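Local coordinates for RagB/SusD domain protein (Flavobacterium johnsoniae, PDB 5J90), which binds chitin and, as a SusD-like outer-membrane lipoprotein, probably helps capture its chains or fragments at the cell surface for uptake, at residues D280-S285 with K424-F429; F88-G93 with Q472-G477; D438-G443 with G464-N469; A220-E225 with R345-G350. One frame throughout, in Å; residues are numbered along the deposited sequence.

Interactions 1 and 3 are buried and rely on arginines whose N-H groups are taken up inside the protein by carboxylates and carbonyls, whereas interactions 2 and 4 lie nearer the surface and set a tryptophan against the chain of a charged residue. Interaction 1 uses helix 413-428 and interaction 3 the next helix, 432-442; a 2.7 Å salt bridge from Lys-424 NZ to Asp-438 OD2 joins them. Interaction 3 reaches interaction 2 by plain apolar packing, with Ile-468 CD1 3.5 Å from Ile-89 CD1. Toward interaction 4, Arg-441 and Arg-345 share the carboxylate of Glu-341. Interactions 2 and 4 stand apart, about 21 Å between nearest atoms.

Interaction 1 of 4, residues D280-S285 with K424-F429; sequences DPRIAS and KWIAGF
Ile-426 rests its CG2 methyl on the flat guanidinium of Arg-282, over the middle of one face, with Ile-426 CG2 only 3.4 Å from Arg-282 CZ. This is the tight part of the contact. The group is held flat from its edge by Asp-280, which takes it side-on: Arg-282 NE gives a nearly straight bond (176°) to Asp-280 OD1 at 3.0 Å, and Arg-282 NH2 reaches Asp-280 OD2 at 2.8 Å, both on syn lone pairs. A bend at chi3 (-71°) swings the end of the arginine back to the carboxylate of Asp-280. Ile-426 CD1 lies 3.7 Å from Asp-280 OD2, and a branched aliphatic residue suits the place because it covers the ion pair without competing for its bonds. Ser-364 and Gln-423 take further N-H groups of the buried arginine. Packing is looser beside Ala-427, whose CA stays 4.3 Å from Arg-282 NH1, and beyond the turn Ala-284 lies toward solvent. Asp-280 also works on the backbone, since its OD1 accepts from Arg-282 N at 2.9 Å. An exchange of Asp-280 for alanine would probably leave the buried guanidinium without this carboxylate and freer to turn, and remove the bond to Arg-282 N. That bond makes an Asx turn, and within a type I beta turn it caps the turn that leads into helix 283-286, here fastened to helix 413-428 of the largely helical SusD fold.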
loop_
_atom_site.group_PDB
_atom_site.type_symbol
_atom_site.label_atom_id
_atom_site.label_comp_id
_atom_site.label_asym_id
_atom_site.label_seq_id
_atom_site.Cartn_x
_atom_site.Cartn_y
_atom_site.Cartn_z
ATOM N N ASP A 280 10.431 -34.944 -3.886
ATOM C CA ASP A 280 10.573 -34.359 -5.205
ATOM C C ASP A 280 11.892 -34.799 -5.836
ATOM O O ASP A 280 12.954 -34.539 -5.278
ATOM C CB ASP A 280 10.533 -32.836 -5.032
ATOM C CG ASP A 280 10.315 -32.102 -6.329
ATOM O OD1 ASP A 280 10.973 -32.431 -7.329
ATOM O OD2 ASP A 280 9.465 -31.174 -6.346
ATOM N N PRO A 281 11.833 -35.451 -7.010
ATOM C CA PRO A 281 13.071 -35.951 -7.625
ATOM C C PRO A 281 14.008 -34.841 -8.103
ATOM O O PRO A 281 15.170 -35.119 -8.398
ATOM C CB PRO A 281 12.570 -36.779 -8.814
ATOM C CG PRO A 281 11.231 -36.212 -9.134
ATOM C CD PRO A 281 10.644 -35.793 -7.810
ATOM N N ARG A 282 13.525 -33.602 -8.174
ATOM C CA ARG A 282 14.396 -32.490 -8.551
ATOM C C ARG A 282 15.420 -32.172 -7.465
ATOM O O ARG A 282 16.394 -31.466 -7.716
ATOM C CB ARG A 282 13.565 -31.243 -8.894
ATOM C CG ARG A 282 12.793 -31.397 -10.197
ATOM C CD ARG A 282 11.774 -30.265 -10.399
ATOM N NE ARG A 282 10.652 -30.384 -9.471
ATOM C CZ ARG A 282 9.538 -29.658 -9.551
ATOM N NH1 ARG A 282 9.403 -28.759 -10.521
ATOM N NH2 ARG A 282 8.568 -29.840 -8.671
ATOM N N ILE A 283 15.216 -32.720 -6.270
ATOM C CA ILE A 283 16.085 -32.422 -5.140
ATOM C C ILE A 283 17.533 -32.825 -5.425
ATOM O O ILE A 283 18.462 -32.180 -4.948
ATOM C CB ILE A 283 15.573 -33.103 -3.851
ATOM C CG1 ILE A 283 16.099 -32.401 -2.600
ATOM C CG2 ILE A 283 15.929 -34.588 -3.839
ATOM C CD1 ILE A 283 15.440 -32.899 -1.327
ATOM N N ALA A 284 17.711 -33.870 -6.230
ATOM C CA ALA A 284 19.033 -34.453 -6.446
ATOM C C ALA A 284 19.949 -33.558 -7.274
ATOM O O ALA A 284 21.158 -33.549 -7.066
ATOM C CB ALA A 284 18.908 -35.827 -7.083
ATOM N N SER A 285 19.387 -32.806 -8.213
ATOM C CA SER A 285 20.211 -31.885 -8.983
ATOM C C SER A 285 20.247 -30.498 -8.343
ATOM O O SER A 285 21.187 -29.743 -8.568
ATOM C CB SER A 285 19.766 -31.803 -10.441
ATOM O OG SER A 285 18.451 -31.285 -10.564
ATOM N N LYS A 424 5.711 -23.156 -8.771
ATOM C CA LYS A 424 6.477 -22.107 -9.428
ATOM C C LYS A 424 7.791 -21.864 -8.675
ATOM O O LYS A 424 8.875 -21.765 -9.275
ATOM C CB LYS A 424 5.613 -20.846 -9.433
ATOM C CG LYS A 424 6.081 -19.731 -10.319
ATOM C CD LYS A 424 5.037 -18.608 -10.236
ATOM C CE LYS A 424 5.403 -17.434 -11.094
ATOM N NZ LYS A 424 4.583 -16.259 -10.673
ATOM N N TRP A 425 7.687 -21.794 -7.355
ATOM C CA TRP A 425 8.833 -21.599 -6.477
ATOM C C TRP A 425 9.846 -22.744 -6.643
ATOM O O TRP A 425 11.043 -22.498 -6.796
ATOM C CB TRP A 425 8.309 -21.480 -5.047
ATOM C CG TRP A 425 9.290 -21.260 -3.917
ATOM C CD1 TRP A 425 9.723 -20.060 -3.421
ATOM C CD2 TRP A 425 9.851 -22.268 -3.061
ATOM N NE1 TRP A 425 10.547 -20.259 -2.342
ATOM C CE2 TRP A 425 10.651 -21.608 -2.102
ATOM C CE3 TRP A 425 9.773 -23.667 -3.027
ATOM C CZ2 TRP A 425 11.353 -22.292 -1.110
ATOM C CZ3 TRP A 425 10.483 -24.348 -2.045
ATOM C CH2 TRP A 425 11.261 -23.661 -1.101
ATOM N N ILE A 426 9.375 -23.989 -6.650
ATOM C CA ILE A 426 10.307 -25.103 -6.848
ATOM C C ILE A 426 10.991 -25.002 -8.216
ATOM O O ILE A 426 12.209 -25.165 -8.320
ATOM C CB ILE A 426 9.632 -26.492 -6.695
ATOM C CG1 ILE A 426 9.070 -26.669 -5.286
ATOM C CG2 ILE A 426 10.642 -27.614 -7.002
ATOM C CD1 ILE A 426 8.149 -27.891 -5.131
ATOM N N ALA A 427 10.211 -24.737 -9.261
ATOM C CA ALA A 427 10.739 -24.697 -10.621
ATOM C C ALA A 427 11.787 -23.605 -10.844
ATOM O O ALA A 427 12.685 -23.768 -11.675
ATOM C CB ALA A 427 9.594 -24.557 -11.632
ATOM N N GLY A 428 11.672 -22.489 -10.116
ATOM C CA GLY A 428 12.528 -21.340 -10.365
ATOM C C GLY A 428 13.874 -21.366 -9.662
ATOM O O GLY A 428 14.687 -20.481 -9.895
ATOM N N PHE A 429 14.114 -22.371 -8.817
ATOM C CA PHE A 429 15.391 -22.495 -8.126
ATOM C C PHE A 429 16.511 -22.538 -9.164
ATOM O O PHE A 429 16.358 -23.195 -10.199
ATOM C CB PHE A 429 15.391 -23.772 -7.277
ATOM C CG PHE A 429 16.661 -23.979 -6.501
ATOM C CD1 PHE A 429 17.675 -24.785 -7.012
ATOM C CD2 PHE A 429 16.846 -23.370 -5.270
ATOM C CE1 PHE A 429 18.853 -24.973 -6.306
ATOM C CE2 PHE A 429 18.026 -23.556 -4.560
ATOM C CZ PHE A 429 19.029 -24.361 -5.085
#

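Interaction 2 of 4, residues F88-G93 with Q472-G477; sequences FIWDYG and QSEKAG. With EDO (1,2-ethanediol), chain C.
Glu-474 crosses the indole of Trp-90, and Ser-473 meets Asp-91, where two helices of the SusD-like fold, 83-108 and the short 472-477, pack at 74° between the segments' axes. From a CB that points toward the partner helix, Glu-474 runs to CG, which leans obliquely on the indole 3.4 Å from Trp-90 NE1. A bend at chi2 (-74°) then lays the chain across the ring, so that Glu-474 CD comes 3.7 Å from Trp-90 CZ2 and the carboxylate plane is turned 36° from the ring plane. At the tip, OE2 stays beside NE1, while OE1 accepts bonds from Tyr-151 and Asn-478. A long acid suits this place, its methylene covering the indole and its charge reaching polar neighbours. The broad tryptophan fills the inner side, where Phe-134 and Tyr-151 also meet its ring. Nearer solvent the contact is polar. Ser-473 OG donates to the syn lone pair of Asp-91 OD1 at 2.7 Å, and the first turn of helix 472-477, with its N-H groups, would probably also suit the negative charge of Asp-91. A water completes the link, accepting from Ser-473 N at 2.9 Å and donating to Asp-91 OD2 at 3.0 Å.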
loop_
_atom_site.group_PDB
_atom_site.type_symbol
_atom_site.label_atom_id
_atom_site.label_comp_id
_atom_site.label_asym_id
_atom_site.label_seq_id
_atom_site.Cartn_x
_atom_site.Cartn_y
_atom_site.Cartn_z
ATOM N N PHE A 88 25.985 -2.836 -3.348
ATOM C CA PHE A 88 26.458 -3.528 -4.547
ATOM C C PHE A 88 25.361 -3.754 -5.584
ATOM O O PHE A 88 25.625 -3.725 -6.789
ATOM C CB PHE A 88 27.107 -4.865 -4.176
ATOM C CG PHE A 88 28.517 -4.731 -3.675
ATOM C CD1 PHE A 88 28.773 -4.451 -2.343
ATOM C CD2 PHE A 88 29.584 -4.872 -4.548
ATOM C CE1 PHE A 88 30.088 -4.316 -1.885
ATOM C CE2 PHE A 88 30.897 -4.743 -4.101
ATOM C CZ PHE A 88 31.146 -4.466 -2.766
ATOM N N ILE A 89 24.130 -3.975 -5.121
ATOM C CA ILE A 89 23.012 -4.219 -6.031
ATOM C C ILE A 89 22.832 -3.023 -6.956
ATOM O O ILE A 89 22.770 -3.153 -8.181
ATOM C CB ILE A 89 21.699 -4.435 -5.249
ATOM C CG1 ILE A 89 21.850 -5.534 -4.192
ATOM C CG2 ILE A 89 20.556 -4.730 -6.214
ATOM C CD1 ILE A 89 20.698 -5.570 -3.193
ATOM N N TRP A 90 22.759 -1.841 -6.353
ATOM C CA TRP A 90 22.540 -0.615 -7.097
ATOM C C TRP A 90 23.757 -0.286 -7.960
ATOM O O TRP A 90 23.638 -0.003 -9.161
ATOM C CB TRP A 90 22.261 0.519 -6.108
ATOM C CG TRP A 90 21.917 1.840 -6.718
ATOM C CD1 TRP A 90 22.778 2.765 -7.243
ATOM C CD2 TRP A 90 20.609 2.407 -6.826
ATOM N NE1 TRP A 90 22.078 3.867 -7.688
ATOM C CE2 TRP A 90 20.742 3.670 -7.441
ATOM C CE3 TRP A 90 19.329 1.964 -6.465
ATOM C CZ2 TRP A 90 19.645 4.497 -7.696
ATOM C CZ3 TRP A 90 18.245 2.787 -6.722
ATOM C CH2 TRP A 90 18.408 4.028 -7.336
ATOM N N ASP A 91 24.937 -0.326 -7.352
ATOM C CA ASP A 91 26.125 0.162 -8.041
ATOM C C ASP A 91 26.476 -0.692 -9.269
ATOM O O ASP A 91 26.730 -0.153 -10.352
ATOM C CB ASP A 91 27.294 0.317 -7.061
ATOM C CG ASP A 91 27.025 1.383 -5.999
ATOM O OD1 ASP A 91 26.264 2.324 -6.286
ATOM O OD2 ASP A 91 27.565 1.277 -4.874
ATOM N N TYR A 92 26.420 -2.017 -9.128
ATOM C CA TYR A 92 26.714 -2.882 -10.269
ATOM C C TYR A 92 25.622 -2.861 -11.338
ATOM O O TYR A 92 25.916 -2.870 -12.532
ATOM C CB TYR A 92 27.042 -4.314 -9.823
ATOM C CG TYR A 92 28.506 -4.472 -9.485
ATOM C CD1 TYR A 92 29.016 -3.988 -8.287
ATOM C CD2 TYR A 92 29.384 -5.074 -10.377
ATOM C CE1 TYR A 92 30.357 -4.107 -7.978
ATOM C CE2 TYR A 92 30.734 -5.194 -10.075
ATOM C CZ TYR A 92 31.205 -4.706 -8.877
ATOM O OH TYR A 92 32.548 -4.825 -8.562
ATOM N N GLY A 93 24.362 -2.795 -10.915
ATOM C CA GLY A 93 23.254 -2.727 -11.850
ATOM C C GLY A 93 23.275 -1.469 -12.699
ATOM O O GLY A 93 23.098 -1.512 -13.912
ATOM N N GLN A 472 24.130 3.812 -0.097
ATOM C CA GLN A 472 25.110 4.778 0.391
ATOM C C GLN A 472 25.675 5.667 -0.696
ATOM O O GLN A 472 25.861 6.860 -0.477
ATOM C CB GLN A 472 26.272 4.062 1.080
ATOM C CG GLN A 472 25.917 3.408 2.383
ATOM C CD GLN A 472 27.094 2.639 2.966
ATOM O OE1 GLN A 472 27.907 2.072 2.233
ATOM N NE2 GLN A 472 27.175 2.610 4.279
ATOM N N SER A 473 25.967 5.102 -1.860
ATOM C CA SER A 473 26.562 5.900 -2.926
ATOM C C SER A 473 25.606 7.007 -3.351
ATOM O O SER A 473 26.028 8.101 -3.743
ATOM C CB SER A 473 26.948 5.038 -4.124
ATOM O OG SER A 473 25.774 4.518 -4.742
ATOM N N GLU A 474 24.309 6.719 -3.263
ATOM C CA GLU A 474 23.274 7.672 -3.637
ATOM C C GLU A 474 23.078 8.753 -2.582
ATOM O O GLU A 474 22.950 9.928 -2.917
ATOM C CB GLU A 474 21.966 6.923 -3.924
ATOM C CG GLU A 474 21.987 6.196 -5.258
ATOM C CD GLU A 474 21.849 7.161 -6.409
ATOM O OE1 GLU A 474 20.856 7.924 -6.424
ATOM O OE2 GLU A 474 22.735 7.170 -7.292
ATOM N N LYS A 475 23.063 8.362 -1.313
ATOM C CA LYS A 475 23.000 9.364 -0.252
ATOM C C LYS A 475 24.227 10.268 -0.275
ATOM O O LYS A 475 24.142 11.445 0.069
ATOM C CB LYS A 475 22.873 8.701 1.111
ATOM C CG LYS A 475 21.569 7.999 1.335
ATOM C CD LYS A 475 21.645 7.268 2.648
ATOM C CE LYS A 475 20.324 6.686 3.039
ATOM N NZ LYS A 475 20.457 6.012 4.355
ATOM N N ALA A 476 25.366 9.723 -0.685
ATOM C CA ALA A 476 26.609 10.494 -0.737
ATOM C C ALA A 476 26.668 11.434 -1.936
ATOM O O ALA A 476 26.938 12.631 -1.783
ATOM C CB ALA A 476 27.820 9.553 -0.745
ATOM N N GLY A 477 26.417 10.901 -3.127
ATOM C CA GLY A 477 26.614 11.654 -4.349
ATOM C C GLY A 477 25.364 12.196 -5.027
ATOM O O GLY A 477 25.465 12.954 -5.987
HETATM C C1 EDO C . 34.025 -3.687 -6.280
HETATM O O1 EDO C . 34.264 -3.228 -7.615
HETATM C C2 EDO C . 34.086 -2.501 -5.329
HETATM O O2 EDO C . 33.165 -1.492 -5.763
HETATM O O HOH W 1 26.215 2.222 -2.381
#

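Interaction 3 of 4, residues D438-G443 with G464-N469; sequences DYRRTG and GVRRIN
Arg-440 and Arg-466 run antiparallel to one another, side by side, each sending its guanidinium to the other's backbone carbonyl. Their planes stand 70° apart, so the two groups do not stack; instead, the face of the Arg-466 guanidinium lies over the aliphatic start of Arg-440, with Arg-466 CZ 4.0 Å from Arg-440 CG. Arg-440 bends at chi3 (-72°) and brings NH1 to Arg-466 O at 2.8 Å, approaching from above the carbonyl plane by 40°, and the same NH1 also reaches Asp-132 O. In return, Arg-466 NH2 reaches Arg-440 O, also at 2.8 Å, but the strongly bent geometry makes this a weak bond. The main partner of Arg-466 is Asp-502, which forms a salt bridge with the same NH2, and Arg-466 NH1 donates to a water that links it to Tyr-439 O. Arginine suits both positions, being long enough to pass the other chain and rich enough in N-H groups to serve several buried acceptors. Helix 432-442 is thus fastened to the irregular stretch of chain that leads to helix 472-477. Further along it, Ile-468 packs on helices 57-60 and 83-108, while Asp-438 holds Lys-424 of helix 413-428.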
loop_
_atom_site.group_PDB
_atom_site.type_symbol
_atom_site.label_atom_id
_atom_site.label_comp_id
_atom_site.label_asym_id
_atom_site.label_seq_id
_atom_site.Cartn_x
_atom_site.Cartn_y
_atom_site.Cartn_z
ATOM N N ASP A 438 7.577 -12.867 -5.798
ATOM C CA ASP A 438 6.329 -13.630 -5.773
ATOM C C ASP A 438 5.863 -13.909 -4.344
ATOM O O ASP A 438 4.655 -13.891 -4.064
ATOM C CB ASP A 438 6.528 -14.944 -6.528
ATOM C CG ASP A 438 5.507 -15.174 -7.625
ATOM O OD1 ASP A 438 4.764 -14.250 -8.031
ATOM O OD2 ASP A 438 5.457 -16.328 -8.089
ATOM N N TYR A 439 6.800 -14.152 -3.427
ATOM C CA TYR A 439 6.456 -14.397 -2.034
ATOM C C TYR A 439 5.880 -13.134 -1.406
ATOM O O TYR A 439 4.899 -13.182 -0.661
ATOM C CB TYR A 439 7.667 -14.872 -1.217
ATOM C CG TYR A 439 7.339 -14.958 0.253
ATOM C CD1 TYR A 439 6.686 -16.065 0.780
ATOM C CD2 TYR A 439 7.642 -13.903 1.115
ATOM C CE1 TYR A 439 6.363 -16.133 2.127
ATOM C CE2 TYR A 439 7.323 -13.961 2.458
ATOM C CZ TYR A 439 6.684 -15.078 2.959
ATOM O OH TYR A 439 6.373 -15.142 4.304
ATOM N N ARG A 440 6.502 -11.995 -1.683
ATOM C CA ARG A 440 5.959 -10.745 -1.159
ATOM C C ARG A 440 4.531 -10.523 -1.666
ATOM O O ARG A 440 3.628 -10.188 -0.888
ATOM C CB ARG A 440 6.879 -9.567 -1.509
ATOM C CG ARG A 440 8.156 -9.518 -0.665
ATOM C CD ARG A 440 9.080 -8.373 -1.078
ATOM N NE ARG A 440 9.717 -8.629 -2.373
ATOM C CZ ARG A 440 10.271 -7.678 -3.120
ATOM N NH1 ARG A 440 10.241 -6.412 -2.718
ATOM N NH2 ARG A 440 10.828 -7.985 -4.285
ATOM N N ARG A 441 4.314 -10.716 -2.961
ATOM C CA ARG A 441 2.987 -10.486 -3.518
ATOM C C ARG A 441 1.928 -11.456 -2.998
ATOM O O ARG A 441 0.840 -11.027 -2.630
ATOM C CB ARG A 441 3.018 -10.533 -5.039
ATOM C CG ARG A 441 1.638 -10.319 -5.662
ATOM C CD ARG A 441 1.709 -10.287 -7.166
ATOM N NE ARG A 441 2.134 -11.566 -7.735
ATOM C CZ ARG A 441 1.309 -12.554 -8.080
ATOM N NH1 ARG A 441 -0.003 -12.443 -7.899
ATOM N NH2 ARG A 441 1.804 -13.665 -8.607
ATOM N N THR A 442 2.241 -12.750 -2.965
ATOM C CA THR A 442 1.221 -13.773 -2.730
ATOM C C THR A 442 1.225 -14.367 -1.333
ATOM O O THR A 442 0.220 -14.931 -0.901
ATOM C CB THR A 442 1.357 -14.958 -3.713
ATOM O OG1 THR A 442 2.567 -15.692 -3.432
ATOM C CG2 THR A 442 1.360 -14.485 -5.158
ATOM N N GLY A 443 2.355 -14.282 -0.640
ATOM C CA GLY A 443 2.537 -14.959 0.633
ATOM C C GLY A 443 2.845 -16.446 0.498
ATOM O O GLY A 443 2.836 -17.160 1.499
ATOM N N GLY A 464 8.514 -10.164 7.067
ATOM C CA GLY A 464 9.888 -10.149 6.600
ATOM C C GLY A 464 10.260 -8.917 5.801
ATOM O O GLY A 464 9.601 -7.870 5.866
ATOM N N VAL A 465 11.343 -9.039 5.043
ATOM C CA VAL A 465 11.889 -7.899 4.319
ATOM C C VAL A 465 11.031 -7.587 3.102
ATOM O O VAL A 465 10.822 -8.446 2.232
ATOM C CB VAL A 465 13.343 -8.164 3.876
ATOM C CG1 VAL A 465 13.904 -6.930 3.196
ATOM C CG2 VAL A 465 14.210 -8.585 5.070
ATOM N N ARG A 466 10.514 -6.363 3.048
ATOM C CA ARG A 466 9.648 -5.959 1.938
ATOM C C ARG A 466 10.421 -5.196 0.860
ATOM O O ARG A 466 9.983 -5.122 -0.288
ATOM C CB ARG A 466 8.437 -5.146 2.424
ATOM C CG ARG A 466 7.670 -5.792 3.576
ATOM C CD ARG A 466 7.288 -7.253 3.356
ATOM N NE ARG A 466 6.244 -7.424 2.343
ATOM C CZ ARG A 466 5.549 -8.546 2.164
ATOM N NH1 ARG A 466 5.750 -9.609 2.937
ATOM N NH2 ARG A 466 4.622 -8.609 1.223
ATOM N N ARG A 467 11.564 -4.613 1.229
ATOM C CA ARG A 467 12.398 -3.877 0.278
ATOM C C ARG A 467 13.758 -3.642 0.899
ATOM O O ARG A 467 13.953 -3.897 2.088
ATOM C CB ARG A 467 11.774 -2.516 -0.082
ATOM C CG ARG A 467 11.751 -1.539 1.100
ATOM C CD ARG A 467 11.150 -0.198 0.716
ATOM N NE ARG A 467 12.036 0.623 -0.119
ATOM C CZ ARG A 467 12.926 1.490 0.358
ATOM N NH1 ARG A 467 13.117 1.623 1.670
ATOM N NH2 ARG A 467 13.626 2.231 -0.490
ATOM N N ILE A 468 14.688 -3.134 0.090
ATOM C CA ILE A 468 15.969 -2.669 0.614
ATOM C C ILE A 468 15.979 -1.142 0.580
ATOM O O ILE A 468 15.419 -0.513 -0.325
ATOM C CB ILE A 468 17.158 -3.293 -0.159
ATOM C CG1 ILE A 468 17.102 -4.815 -0.013
ATOM C CG2 ILE A 468 18.501 -2.731 0.334
ATOM C CD1 ILE A 468 18.217 -5.568 -0.742
ATOM N N ASN A 469 16.606 -0.551 1.595
ATOM C CA ASN A 469 16.703 0.906 1.710
ATOM C C ASN A 469 17.666 1.526 0.696
ATOM O O ASN A 469 18.580 0.853 0.201
ATOM C CB ASN A 469 17.082 1.312 3.143
ATOM C CG ASN A 469 18.375 0.672 3.607
ATOM O OD1 ASN A 469 18.503 -0.557 3.633
ATOM N ND2 ASN A 469 19.354 1.502 3.958
HETATM O O HOH W 2 4.166 -11.905 1.795
#

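Interaction 4 of 4, residues A220-E225 with R345-G350; sequences ALAKTE and RGWNMG
A backbone bond of 2.9 Å from Glu-225 N to Leu-221 O keeps the helical turn on which Ala-222 and Lys-223 meet the indole of Trp-347. The lysine uses its hydrocarbon part: Lys-223 CG stands over the five-membered ring, 3.7 Å from its centroid and 14° off the normal, a CH-pi contact. Lys-223 CB is 3.7 Å from Trp-347 CE2 and Lys-223 CD 3.7 Å from Trp-347 NE1. Because CG is anti to the backbone N (chi1 179°) and the next two torsions are also extended, the chain runs straight over the ring before a bend at chi4 carries NZ to a salt bridge with Glu-227. Lysine suits this exposed edge of the contact, apolar where it touches the ring and charged at its end. The six-membered ring reaches farther in, where Trp-347 CH2 is 3.8 Å from Ala-222 CB, a methyl small enough to let the indole come close. Arg-345 CB lies over the opposite face. Replacing Trp-347 by an alanine would probably open a gap beside Ala-222 and leave the lysine chain without the face that supports it. Glu-227 also accepts from Asn-348 N, tying this loop to helix 219-231. Gly-346, where a side chain would jam against the carbonyl oxygen of Arg-345, ends helix 332-344 with positive phi in a Schellman motif, a common way for an alpha-helix to stop.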
loop_
_atom_site.group_PDB
_atom_site.type_symbol
_atom_site.label_atom_id
_atom_site.label_comp_id
_atom_site.label_asym_id
_atom_site.label_seq_id
_atom_site.Cartn_x
_atom_site.Cartn_y
_atom_site.Cartn_z
ATOM N N ALA A 220 -6.706 -3.840 -13.199
ATOM C CA ALA A 220 -7.111 -3.547 -14.572
ATOM C C ALA A 220 -5.920 -3.538 -15.530
ATOM O O ALA A 220 -5.986 -4.113 -16.613
ATOM C CB ALA A 220 -7.892 -2.218 -14.656
ATOM N N LEU A 221 -4.825 -2.899 -15.130
ATOM C CA LEU A 221 -3.639 -2.856 -15.979
ATOM C C LEU A 221 -2.965 -4.221 -16.032
ATOM O O LEU A 221 -2.455 -4.621 -17.076
ATOM C CB LEU A 221 -2.645 -1.809 -15.482
ATOM C CG LEU A 221 -1.406 -1.616 -16.365
ATOM C CD1 LEU A 221 -1.809 -1.181 -17.767
ATOM C CD2 LEU A 221 -0.458 -0.595 -15.741
ATOM N N ALA A 222 -2.970 -4.930 -14.908
ATOM C CA ALA A 222 -2.462 -6.298 -14.877
ATOM C C ALA A 222 -3.142 -7.159 -15.925
ATOM O O ALA A 222 -2.483 -7.843 -16.718
ATOM C CB ALA A 222 -2.647 -6.897 -13.489
ATOM N N LYS A 223 -4.469 -7.102 -15.957
ATOM C CA LYS A 223 -5.215 -7.898 -16.920
ATOM C C LYS A 223 -4.893 -7.496 -18.357
ATOM O O LYS A 223 -4.665 -8.357 -19.220
ATOM C CB LYS A 223 -6.709 -7.773 -16.646
ATOM C CG LYS A 223 -7.580 -8.552 -17.620
ATOM C CD LYS A 223 -9.055 -8.410 -17.211
ATOM C CE LYS A 223 -9.994 -9.136 -18.173
ATOM N NZ LYS A 223 -9.957 -8.541 -19.532
ATOM N N THR A 224 -4.860 -6.192 -18.603
ATOM C CA THR A 224 -4.570 -5.681 -19.931
ATOM C C THR A 224 -3.200 -6.165 -20.422
ATOM O O THR A 224 -3.064 -6.692 -21.532
ATOM C CB THR A 224 -4.641 -4.147 -19.958
ATOM O OG1 THR A 224 -5.993 -3.734 -19.693
ATOM C CG2 THR A 224 -4.189 -3.619 -21.307
ATOM N N GLU A 225 -2.180 -6.001 -19.590
ATOM C CA GLU A 225 -0.830 -6.355 -20.011
ATOM C C GLU A 225 -0.632 -7.873 -20.078
ATOM O O GLU A 225 0.046 -8.371 -20.975
ATOM C CB GLU A 225 0.208 -5.681 -19.106
ATOM C CG GLU A 225 0.213 -4.157 -19.226
ATOM C CD GLU A 225 0.711 -3.638 -20.567
ATOM O OE1 GLU A 225 1.348 -4.393 -21.320
ATOM O OE2 GLU A 225 0.488 -2.441 -20.862
ATOM N N ARG A 345 -7.872 -16.176 -12.396
ATOM C CA ARG A 345 -8.442 -14.837 -12.363
ATOM C C ARG A 345 -9.438 -14.576 -13.494
ATOM O O ARG A 345 -10.027 -13.499 -13.579
ATOM C CB ARG A 345 -7.319 -13.789 -12.367
ATOM C CG ARG A 345 -6.407 -13.929 -11.155
ATOM C CD ARG A 345 -5.312 -12.857 -11.114
ATOM N NE ARG A 345 -4.438 -13.087 -9.968
ATOM C CZ ARG A 345 -4.747 -12.758 -8.716
ATOM N NH1 ARG A 345 -5.892 -12.149 -8.441
ATOM N NH2 ARG A 345 -3.915 -13.041 -7.734
ATOM N N GLY A 346 -9.640 -15.569 -14.358
ATOM C CA GLY A 346 -10.605 -15.441 -15.441
ATOM C C GLY A 346 -10.068 -14.773 -16.696
ATOM O O GLY A 346 -10.828 -14.371 -17.575
ATOM N N TRP A 347 -8.746 -14.645 -16.792
ATOM C CA TRP A 347 -8.138 -13.947 -17.919
ATOM C C TRP A 347 -7.913 -14.852 -19.130
ATOM O O TRP A 347 -7.892 -16.078 -18.998
ATOM C CB TRP A 347 -6.798 -13.343 -17.495
ATOM C CG TRP A 347 -6.880 -12.348 -16.379
ATOM C CD1 TRP A 347 -8.004 -11.790 -15.832
ATOM C CD2 TRP A 347 -5.770 -11.791 -15.671
ATOM N NE1 TRP A 347 -7.656 -10.908 -14.832
ATOM C CE2 TRP A 347 -6.291 -10.896 -14.712
ATOM C CE3 TRP A 347 -4.381 -11.958 -15.758
ATOM C CZ2 TRP A 347 -5.469 -10.175 -13.843
ATOM C CZ3 TRP A 347 -3.569 -11.232 -14.893
ATOM C CH2 TRP A 347 -4.116 -10.364 -13.947
ATOM N N ASN A 348 -7.712 -14.242 -20.292
ATOM C CA ASN A 348 -7.543 -14.986 -21.541
ATOM C C ASN A 348 -6.137 -15.540 -21.679
ATOM O O ASN A 348 -5.272 -14.908 -22.302
ATOM C CB ASN A 348 -7.846 -14.097 -22.747
ATOM C CG ASN A 348 -9.303 -13.741 -22.862
ATOM O OD1 ASN A 348 -10.163 -14.398 -22.273
ATOM N ND2 ASN A 348 -9.595 -12.705 -23.641
ATOM N N MET A 349 -5.926 -16.726 -21.116
ATOM C CA MET A 349 -4.584 -17.289 -20.985
ATOM C C MET A 349 -4.321 -18.506 -21.866
ATOM O O MET A 349 -3.182 -18.922 -22.002
ATOM C CB MET A 349 -4.312 -17.670 -19.524
ATOM C CG MET A 349 -4.292 -16.487 -18.561
ATOM S SD MET A 349 -2.813 -15.439 -18.734
ATOM C CE MET A 349 -3.470 -14.035 -19.638
ATOM N N GLY A 350 -5.362 -19.089 -22.457
ATOM C CA GLY A 350 -5.199 -20.325 -23.207
ATOM C C GLY A 350 -5.046 -21.484 -22.243
ATOM O O GLY A 350 -3.950 -21.770 -21.755
#